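Local coordinates for protein VP5 (Halorubrum pleomorphic virus 2, PDB 6QGI) that probably serves as the envelope protein with which this haloarchaeal virus fuses its membrane with that of the host cell, at residues 368-382 with 389-401. Sequence-based numbering, arbitrary orientation.
With NAG (2-acetamido-2-deoxy-beta-D-glucopyranose), chain B.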
ATOM      1  N   VAL A 368      -1.303 -28.952 -22.417  1.00 48.22           N
ATOM      2  CA  VAL A 368      -2.475 -28.143 -22.065  1.00 47.31           C
ATOM      3  C   VAL A 368      -2.085 -26.680 -22.281  1.00 48.84           C
ATOM      4  O   VAL A 368      -0.969 -26.302 -21.940  1.00 47.28           O
ATOM      5  CB  VAL A 368      -3.009 -28.410 -20.632  1.00 51.59           C
ATOM      6  CG1 VAL A 368      -4.192 -27.504 -20.315  1.00 50.80           C
ATOM      7  CG2 VAL A 368      -3.406 -29.874 -20.456  1.00 53.10           C
ATOM      8  N   THR A 369      -2.987 -25.871 -22.858  1.00 45.20           N
ATOM      9  CA  THR A 369      -2.720 -24.467 -23.154  1.00 43.73           C
ATOM     10  C   THR A 369      -3.710 -23.547 -22.421  1.00 46.10           C
ATOM     11  O   THR A 369      -4.914 -23.812 -22.407  1.00 45.81           O
ATOM     12  CB  THR A 369      -2.732 -24.253 -24.680  1.00 52.43           C
ATOM     13  OG1 THR A 369      -1.790 -25.154 -25.270  1.00 54.84           O
ATOM     14  CG2 THR A 369      -2.381 -22.821 -25.086  1.00 48.71           C
ATOM     15  N   LEU A 370      -3.168 -22.473 -21.802  1.00 41.25           N
ATOM     16  CA  LEU A 370      -3.889 -21.415 -21.084  1.00 39.87           C
ATOM     17  C   LEU A 370      -3.845 -20.130 -21.901  1.00 42.27           C
ATOM     18  O   LEU A 370      -2.795 -19.798 -22.455  1.00 41.39           O
ATOM     19  CB  LEU A 370      -3.310 -21.160 -19.675  1.00 39.09           C
ATOM     20  CG  LEU A 370      -3.280 -22.310 -18.658  1.00 44.30           C
ATOM     21  CD1 LEU A 370      -2.742 -21.823 -17.327  1.00 43.72           C
ATOM     22  CD2 LEU A 370      -4.652 -22.946 -18.456  1.00 47.07           C
ATOM     23  N   THR A 371      -4.974 -19.413 -21.978  1.00 38.46           N
ATOM     24  CA  THR A 371      -5.065 -18.183 -22.767  1.00 37.86           C
ATOM     25  C   THR A 371      -4.809 -16.919 -21.903  1.00 41.31           C
ATOM     26  O   THR A 371      -4.755 -15.813 -22.449  1.00 40.69           O
ATOM     27  CB  THR A 371      -6.395 -18.126 -23.524  1.00 45.98           C
ATOM     28  OG1 THR A 371      -7.465 -18.387 -22.623  1.00 46.55           O
ATOM     29  CG2 THR A 371      -6.447 -19.117 -24.683  1.00 43.35           C
ATOM     30  N   SER A 372      -4.601 -17.093 -20.579  1.00 37.54           N
ATOM     31  CA  SER A 372      -4.255 -16.014 -19.651  1.00 36.55           C
ATOM     32  C   SER A 372      -3.189 -16.478 -18.666  1.00 39.69           C
ATOM     33  O   SER A 372      -3.147 -17.654 -18.306  1.00 39.24           O
ATOM     34  CB  SER A 372      -5.476 -15.490 -18.901  1.00 41.05           C
ATOM     35  OG  SER A 372      -6.391 -14.839 -19.768  1.00 52.54           O
ATOM     36  N   GLU A 373      -2.325 -15.538 -18.245  1.00 36.12           N
ATOM     37  CA  GLU A 373      -1.213 -15.744 -17.318  1.00 35.97           C
ATOM     38  C   GLU A 373      -1.703 -16.274 -15.961  1.00 40.59           C
ATOM     39  O   GLU A 373      -2.567 -15.642 -15.350  1.00 40.15           O
ATOM     40  CB  GLU A 373      -0.452 -14.421 -17.124  1.00 36.41           C
ATOM     41  CG  GLU A 373       0.999 -14.580 -16.700  1.00 44.61           C
ATOM     42  CD  GLU A 373       1.912 -13.406 -17.011  1.00 62.18           C
ATOM     43  OE1 GLU A 373       1.404 -12.286 -17.254  1.00 52.46           O
ATOM     44  OE2 GLU A 373       3.147 -13.610 -17.011  1.00 56.41           O
ATOM     45  N   PRO A 374      -1.180 -17.429 -15.474  1.00 37.63           N
ATOM     46  CA  PRO A 374      -1.612 -17.918 -14.151  1.00 37.71           C
ATOM     47  C   PRO A 374      -1.097 -16.998 -13.037  1.00 40.25           C
ATOM     48  O   PRO A 374      -0.093 -16.305 -13.215  1.00 39.44           O
ATOM     49  CB  PRO A 374      -1.018 -19.327 -14.074  1.00 40.36           C
ATOM     50  CG  PRO A 374       0.150 -19.302 -14.989  1.00 44.57           C
ATOM     51  CD  PRO A 374      -0.144 -18.301 -16.069  1.00 39.46           C
ATOM     52  N   TYR A 375      -1.809 -16.961 -11.910  1.00 36.09           N
ATOM     53  CA  TYR A 375      -1.470 -16.068 -10.803  1.00 34.52           C
ATOM     54  C   TYR A 375      -0.335 -16.610  -9.948  1.00 37.63           C
ATOM     55  O   TYR A 375      -0.181 -17.823  -9.831  1.00 37.75           O
ATOM     56  CB  TYR A 375      -2.709 -15.786  -9.938  1.00 35.33           C
ATOM     57  CG  TYR A 375      -3.921 -15.341 -10.730  1.00 36.09           C
ATOM     58  CD1 TYR A 375      -3.828 -14.323 -11.676  1.00 37.04           C
ATOM     59  CD2 TYR A 375      -5.171 -15.910 -10.505  1.00 37.59           C
ATOM     60  CE1 TYR A 375      -4.939 -13.912 -12.408  1.00 37.66           C
ATOM     61  CE2 TYR A 375      -6.295 -15.491 -11.216  1.00 38.42           C
ATOM     62  CZ  TYR A 375      -6.173 -14.495 -12.170  1.00 43.74           C
ATOM     63  OH  TYR A 375      -7.274 -14.080 -12.877  1.00 44.38           O
ATOM     64  N   SER A 376       0.459 -15.697  -9.345  1.00 33.55           N
ATOM     65  CA  SER A 376       1.591 -16.044  -8.478  1.00 33.43           C
ATOM     66  C   SER A 376       1.114 -16.707  -7.197  1.00 36.71           C
ATOM     67  O   SER A 376       0.085 -16.322  -6.635  1.00 36.31           O
ATOM     68  CB  SER A 376       2.430 -14.811  -8.157  1.00 37.16           C
ATOM     69  OG  SER A 376       1.667 -13.810  -7.503  1.00 47.63           O
ATOM     70  N   GLY A 377       1.852 -17.726  -6.777  1.00 33.41           N
ATOM     71  CA  GLY A 377       1.551 -18.504  -5.582  1.00 33.94           C
ATOM     72  C   GLY A 377       0.330 -19.393  -5.708  1.00 38.29           C
ATOM     73  O   GLY A 377      -0.140 -19.928  -4.701  1.00 38.36           O
ATOM     74  N   THR A 378      -0.203 -19.549  -6.943  1.00 34.47           N
ATOM     75  CA  THR A 378      -1.369 -20.389  -7.229  1.00 34.96           C
ATOM     76  C   THR A 378      -0.995 -21.496  -8.234  1.00 39.33           C
ATOM     77  O   THR A 378       0.122 -21.519  -8.756  1.00 38.45           O
ATOM     78  CB  THR A 378      -2.593 -19.565  -7.718  1.00 41.16           C
ATOM     79  OG1 THR A 378      -2.385 -19.084  -9.043  1.00 38.96           O
ATOM     80  CG2 THR A 378      -2.974 -18.432  -6.782  1.00 38.72           C
ATOM     81  N   ALA A 379      -1.933 -22.424  -8.467  1.00 37.39           N
ATOM     82  CA  ALA A 379      -1.820 -23.548  -9.394  1.00 38.36           C
ATOM     83  C   ALA A 379      -3.138 -23.750 -10.123  1.00 43.56           C
ATOM     84  O   ALA A 379      -4.197 -23.645  -9.502  1.00 43.51           O
ATOM     85  CB  ALA A 379      -1.433 -24.817  -8.648  1.00 40.21           C
ATOM     86  N   VAL A 380      -3.083 -24.016 -11.433  1.00 40.98           N
ATOM     87  CA  VAL A 380      -4.297 -24.252 -12.220  1.00 41.46           C
ATOM     88  C   VAL A 380      -4.567 -25.763 -12.189  1.00 47.51           C
ATOM     89  O   VAL A 380      -3.725 -26.554 -12.614  1.00 46.77           O
ATOM     90  CB  VAL A 380      -4.239 -23.662 -13.659  1.00 44.41           C
ATOM     91  CG1 VAL A 380      -5.558 -23.878 -14.401  1.00 44.75           C
ATOM     92  CG2 VAL A 380      -3.883 -22.174 -13.634  1.00 42.65           C
ATOM     93  N   GLU A 381      -5.716 -26.144 -11.605  1.00 46.74           N
ATOM     94  CA  GLU A 381      -6.187 -27.519 -11.450  1.00 49.16           C
ATOM     95  C   GLU A 381      -7.180 -27.822 -12.562  1.00 55.59           C
ATOM     96  O   GLU A 381      -8.315 -27.335 -12.544  1.00 55.17           O
ATOM     97  CB  GLU A 381      -6.815 -27.716 -10.061  1.00 51.38           C
ATOM     98  CG  GLU A 381      -6.716 -29.134  -9.540  1.00 65.16           C
ATOM     99  CD  GLU A 381      -7.544 -29.384  -8.297  1.00 90.46           C
ATOM    100  OE1 GLU A 381      -8.755 -29.670  -8.438  1.00 88.73           O
ATOM    101  OE2 GLU A 381      -6.985 -29.291  -7.181  1.00 85.44           O
ATOM    102  N   LEU A 382      -6.736 -28.591 -13.553  1.00 54.38           N
ATOM    103  CA  LEU A 382      -7.550 -28.919 -14.713  1.00 55.75           C
ATOM    104  C   LEU A 382      -8.189 -30.289 -14.603  1.00 62.77           C
ATOM    105  O   LEU A 382      -7.545 -31.250 -14.181  1.00 63.18           O
ATOM    106  CB  LEU A 382      -6.723 -28.826 -15.997  1.00 55.43           C
ATOM    107  CG  LEU A 382      -6.112 -27.461 -16.277  1.00 58.78           C
ATOM    108  CD1 LEU A 382      -5.032 -27.559 -17.284  1.00 58.74           C
ATOM    109  CD2 LEU A 382      -7.151 -26.460 -16.694  1.00 60.80           C
ATOM    110  N   THR A 389      -7.856 -35.289 -12.888  1.00 71.32           N
ATOM    111  CA  THR A 389      -7.580 -33.992 -12.273  1.00 69.03           C
ATOM    112  C   THR A 389      -6.076 -33.826 -12.061  1.00 70.36           C
ATOM    113  O   THR A 389      -5.441 -34.691 -11.448  1.00 70.72           O
ATOM    114  CB  THR A 389      -8.372 -33.856 -10.967  1.00 79.86           C
ATOM    115  OG1 THR A 389      -9.765 -34.030 -11.247  1.00 83.00           O
ATOM    116  CG2 THR A 389      -8.138 -32.518 -10.272  1.00 76.76           C
ATOM    117  N   VAL A 390      -5.507 -32.724 -12.593  1.00 64.14           N
ATOM    118  CA  VAL A 390      -4.078 -32.411 -12.477  1.00 62.52           C
ATOM    119  C   VAL A 390      -3.886 -30.907 -12.182  1.00 62.86           C
ATOM    120  O   VAL A 390      -4.451 -30.060 -12.877  1.00 61.27           O
ATOM    121  CB  VAL A 390      -3.254 -32.853 -13.726  1.00 66.63           C
ATOM    122  CG1 VAL A 390      -1.775 -32.499 -13.566  1.00 65.52           C
ATOM    123  CG2 VAL A 390      -3.411 -34.346 -14.016  1.00 68.36           C
ATOM    124  N   ALA A 391      -3.071 -30.595 -11.154  1.00 57.91           N
ATOM    125  CA  ALA A 391      -2.727 -29.234 -10.745  1.00 55.38           C
ATOM    126  C   ALA A 391      -1.296 -28.898 -11.180  1.00 56.83           C
ATOM    127  O   ALA A 391      -0.382 -29.701 -10.969  1.00 57.18           O
ATOM    128  CB  ALA A 391      -2.876 -29.083  -9.238  1.00 56.16           C
ATOM    129  N   VAL A 392      -1.114 -27.735 -11.827  1.00 50.79           N
ATOM    130  CA  VAL A 392       0.186 -27.265 -12.320  1.00 49.40           C
ATOM    131  C   VAL A 392       0.458 -25.876 -11.732  1.00 51.36           C
ATOM    132  O   VAL A 392      -0.362 -24.974 -11.906  1.00 50.49           O
ATOM    133  CB  VAL A 392       0.273 -27.258 -13.876  1.00 53.18           C
ATOM    134  CG1 VAL A 392       1.641 -26.778 -14.358  1.00 52.26           C
ATOM    135  CG2 VAL A 392      -0.053 -28.629 -14.464  1.00 54.49           C
ATOM    136  N   ASP A 393       1.609 -25.708 -11.052  1.00 46.73           N
ATOM    137  CA  ASP A 393       2.017 -24.443 -10.434  1.00 44.79           C
ATOM    138  C   ASP A 393       2.343 -23.398 -11.501  1.00 47.45           C
ATOM    139  O   ASP A 393       2.788 -23.754 -12.596  1.00 47.28           O
ATOM    140  CB  ASP A 393       3.215 -24.653  -9.498  1.00 46.55           C
ATOM    141  CG  ASP A 393       3.041 -25.753  -8.461  1.00 55.94           C
ATOM    142  OD1 ASP A 393       1.892 -25.983  -8.020  1.00 56.50           O
ATOM    143  OD2 ASP A 393       4.053 -26.378  -8.086  1.00 61.53           O
ATOM    144  N   ALA A 394       2.101 -22.109 -11.173  1.00 42.88           N
ATOM    145  CA  ALA A 394       2.272 -20.927 -12.028  1.00 41.60           C
ATOM    146  C   ALA A 394       3.643 -20.846 -12.710  1.00 45.06           C
ATOM    147  O   ALA A 394       3.714 -20.444 -13.872  1.00 44.60           O
ATOM    148  CB  ALA A 394       2.036 -19.665 -11.216  1.00 41.45           C
ATOM    149  N   GLY A 395       4.699 -21.210 -11.982  1.00 41.65           N
ATOM    150  CA  GLY A 395       6.069 -21.204 -12.481  1.00 41.23           C
ATOM    151  C   GLY A 395       6.375 -22.336 -13.434  1.00 45.55           C
ATOM    152  O   GLY A 395       7.352 -22.261 -14.181  1.00 44.97           O
ATOM    153  N   ASN A 396       5.540 -23.389 -13.427  1.00 43.00           N
ATOM    154  CA  ASN A 396       5.738 -24.548 -14.295  1.00 43.79           C
ATOM    155  C   ASN A 396       4.971 -24.406 -15.623  1.00 47.82           C
ATOM    156  O   ASN A 396       5.063 -25.284 -16.478  1.00 47.89           O
ATOM    157  CB  ASN A 396       5.432 -25.844 -13.554  1.00 45.46           C
ATOM    158  CG  ASN A 396       6.592 -26.230 -12.661  1.00 68.43           C
ATOM    159  OD1 ASN A 396       7.767 -26.050 -13.031  1.00 63.32           O
ATOM    160  ND2 ASN A 396       6.313 -26.757 -11.473  1.00 62.47           N
ATOM    161  N   TRP A 397       4.281 -23.263 -15.816  1.00 43.80           N
ATOM    162  CA  TRP A 397       3.603 -22.938 -17.069  1.00 43.60           C
ATOM    163  C   TRP A 397       4.591 -22.176 -17.944  1.00 48.50           C
ATOM    164  O   TRP A 397       5.215 -21.218 -17.469  1.00 47.83           O
ATOM    165  CB  TRP A 397       2.320 -22.132 -16.828  1.00 41.50           C
ATOM    166  CG  TRP A 397       1.187 -22.962 -16.308  1.00 43.03           C
ATOM    167  CD1 TRP A 397       0.797 -23.098 -15.008  1.00 46.02           C
ATOM    168  CD2 TRP A 397       0.318 -23.802 -17.079  1.00 43.62           C
ATOM    169  NE1 TRP A 397      -0.276 -23.953 -14.922  1.00 46.35           N
ATOM    170  CE2 TRP A 397      -0.578 -24.418 -16.177  1.00 48.13           C
ATOM    171  CE3 TRP A 397       0.204 -24.089 -18.451  1.00 44.97           C
ATOM    172  CZ2 TRP A 397      -1.581 -25.299 -16.601  1.00 48.35           C
ATOM    173  CZ3 TRP A 397      -0.775 -24.978 -18.868  1.00 47.40           C
ATOM    174  CH2 TRP A 397      -1.658 -25.567 -17.950  1.00 48.64           C
ATOM    175  N   THR A 398       4.788 -22.628 -19.192  1.00 46.33           N
ATOM    176  CA  THR A 398       5.750 -22.003 -20.102  1.00 46.14           C
ATOM    177  C   THR A 398       5.032 -21.060 -21.054  1.00 50.03           C
ATOM    178  O   THR A 398       4.035 -21.427 -21.675  1.00 50.13           O
ATOM    179  CB  THR A 398       6.591 -23.055 -20.848  1.00 56.50           C
ATOM    180  OG1 THR A 398       5.722 -23.985 -21.465  1.00 61.67           O
ATOM    181  CG2 THR A 398       7.514 -23.819 -19.930  1.00 54.17           C
ATOM    182  N   ALA A 399       5.561 -19.848 -21.168  1.00 46.39           N
ATOM    183  CA  ALA A 399       5.017 -18.801 -22.012  1.00 46.09           C
ATOM    184  C   ALA A 399       5.602 -18.816 -23.411  1.00 51.90           C
ATOM    185  O   ALA A 399       6.761 -19.183 -23.614  1.00 52.10           O
ATOM    186  CB  ALA A 399       5.282 -17.444 -21.381  1.00 45.92           C
ATOM    187  N   THR A 400       4.786 -18.377 -24.374  1.00 49.40           N
ATOM    188  CA  THR A 400       5.137 -18.152 -25.772  1.00 49.92           C
ATOM    189  C   THR A 400       4.862 -16.671 -26.031  1.00 54.80           C
ATOM    190  O   THR A 400       4.097 -16.050 -25.283  1.00 53.86           O
ATOM    191  CB  THR A 400       4.386 -19.105 -26.714  1.00 58.27           C
ATOM    192  OG1 THR A 400       3.011 -19.168 -26.346  1.00 55.51           O
ATOM    193  CG2 THR A 400       4.982 -20.500 -26.729  1.00 59.21           C
ATOM    194  N   GLY A 401       5.493 -16.107 -27.057  1.00 52.70           N
ATOM    195  CA  GLY A 401       5.334 -14.694 -27.400  1.00 52.36           C
ATOM    196  C   GLY A 401       3.941 -14.271 -27.841  1.00 56.06           C
ATOM    197  O   GLY A 401       3.637 -13.074 -27.853  1.00 55.27           O
TER
HETATM  198  C1  NAG B 601       7.337 -27.110 -10.532  1.00 64.73           C
HETATM  199  C2  NAG B 601       6.865 -26.877  -9.102  1.00 66.46           C
HETATM  200  C3  NAG B 601       7.639 -27.647  -8.022  1.00 66.43           C
HETATM  201  C4  NAG B 601       8.017 -29.044  -8.508  1.00 67.47           C
HETATM  202  C5  NAG B 601       8.713 -28.948  -9.863  1.00 67.63           C
HETATM  203  C6  NAG B 601       9.211 -30.276 -10.392  1.00 69.49           C
HETATM  204  C7  NAG B 601       7.063 -24.398  -9.569  1.00 67.98           C
HETATM  205  C8  NAG B 601       6.478 -23.079  -9.155  1.00 66.78           C
HETATM  206  N2  NAG B 601       6.783 -25.455  -8.749  1.00 67.60           N
HETATM  207  O3  NAG B 601       6.824 -27.764  -6.862  1.00 66.45           O
HETATM  208  O4  NAG B 601       8.867 -29.672  -7.553  1.00 67.97           O
HETATM  209  O5  NAG B 601       7.787 -28.434 -10.830  1.00 66.47           O
HETATM  210  O6  NAG B 601      10.018 -30.098 -11.550  1.00 69.23           O
HETATM  211  O7  NAG B 601       7.758 -24.497 -10.571  1.00 68.91           O
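The antiparallel beta hairpin of strands 378-384 and 389-393 closes over the buried W397 and is followed, just past its second strand, by the N-glycosylated N396. V380 pairs with V392 and L382 with V390 as hydrogen-bonded pairs; E381 with A391, between them, and A379 with D393, beyond V380-V392, are non-hydrogen-bonded. Past the last bridge, A394 N donates a hydrogen bond to T378 O (3.2 Å), and the A394 methyl lies against Y375 O of the type II turn Y375-T378, whose T378 OG1 donates a hydrogen bond to Y375 O (2.7 Å) from above the carbonyl plane.

V380, L382, V390 and V392 share one face of the hairpin, and the W397 indole packs there. L370 CD1 sits 3.5 Å from the centroid of the six-membered ring of W397, almost on the normal, a CH-pi contact; V392 CG1 covers the opposite face nearer the rim. At the edge, L382 CD1 comes within 4.0 Å of W397 CH2, and V368 O lies close to the ring plane. P374 CG approaches W397 CD1 obliquely. W397 NE1 also donates a bent hydrogen bond (3.2 Å, 141°) to V392 O from above the carbonyl plane, on the opposite face from V380 N, so two donors grip this oxygen.

Across the other face, the extended E381 chain, with CG anti to its backbone N (chi1 -152°), runs past the A391 methyl to T389 CG2, while its carboxylate forms a salt bridge with R424. N396 ND2 is bonded covalently to the N-acetylglucosamine, whose O3 makes a weak hydrogen bond to D393 OD2.

Strand 418-427 flanks the hairpin along 378-384, L382 touching I420 and A423, while strand 405-408 lies between 367-370 and 398-399 in a three-stranded antiparallel sheet, its H407 against V392.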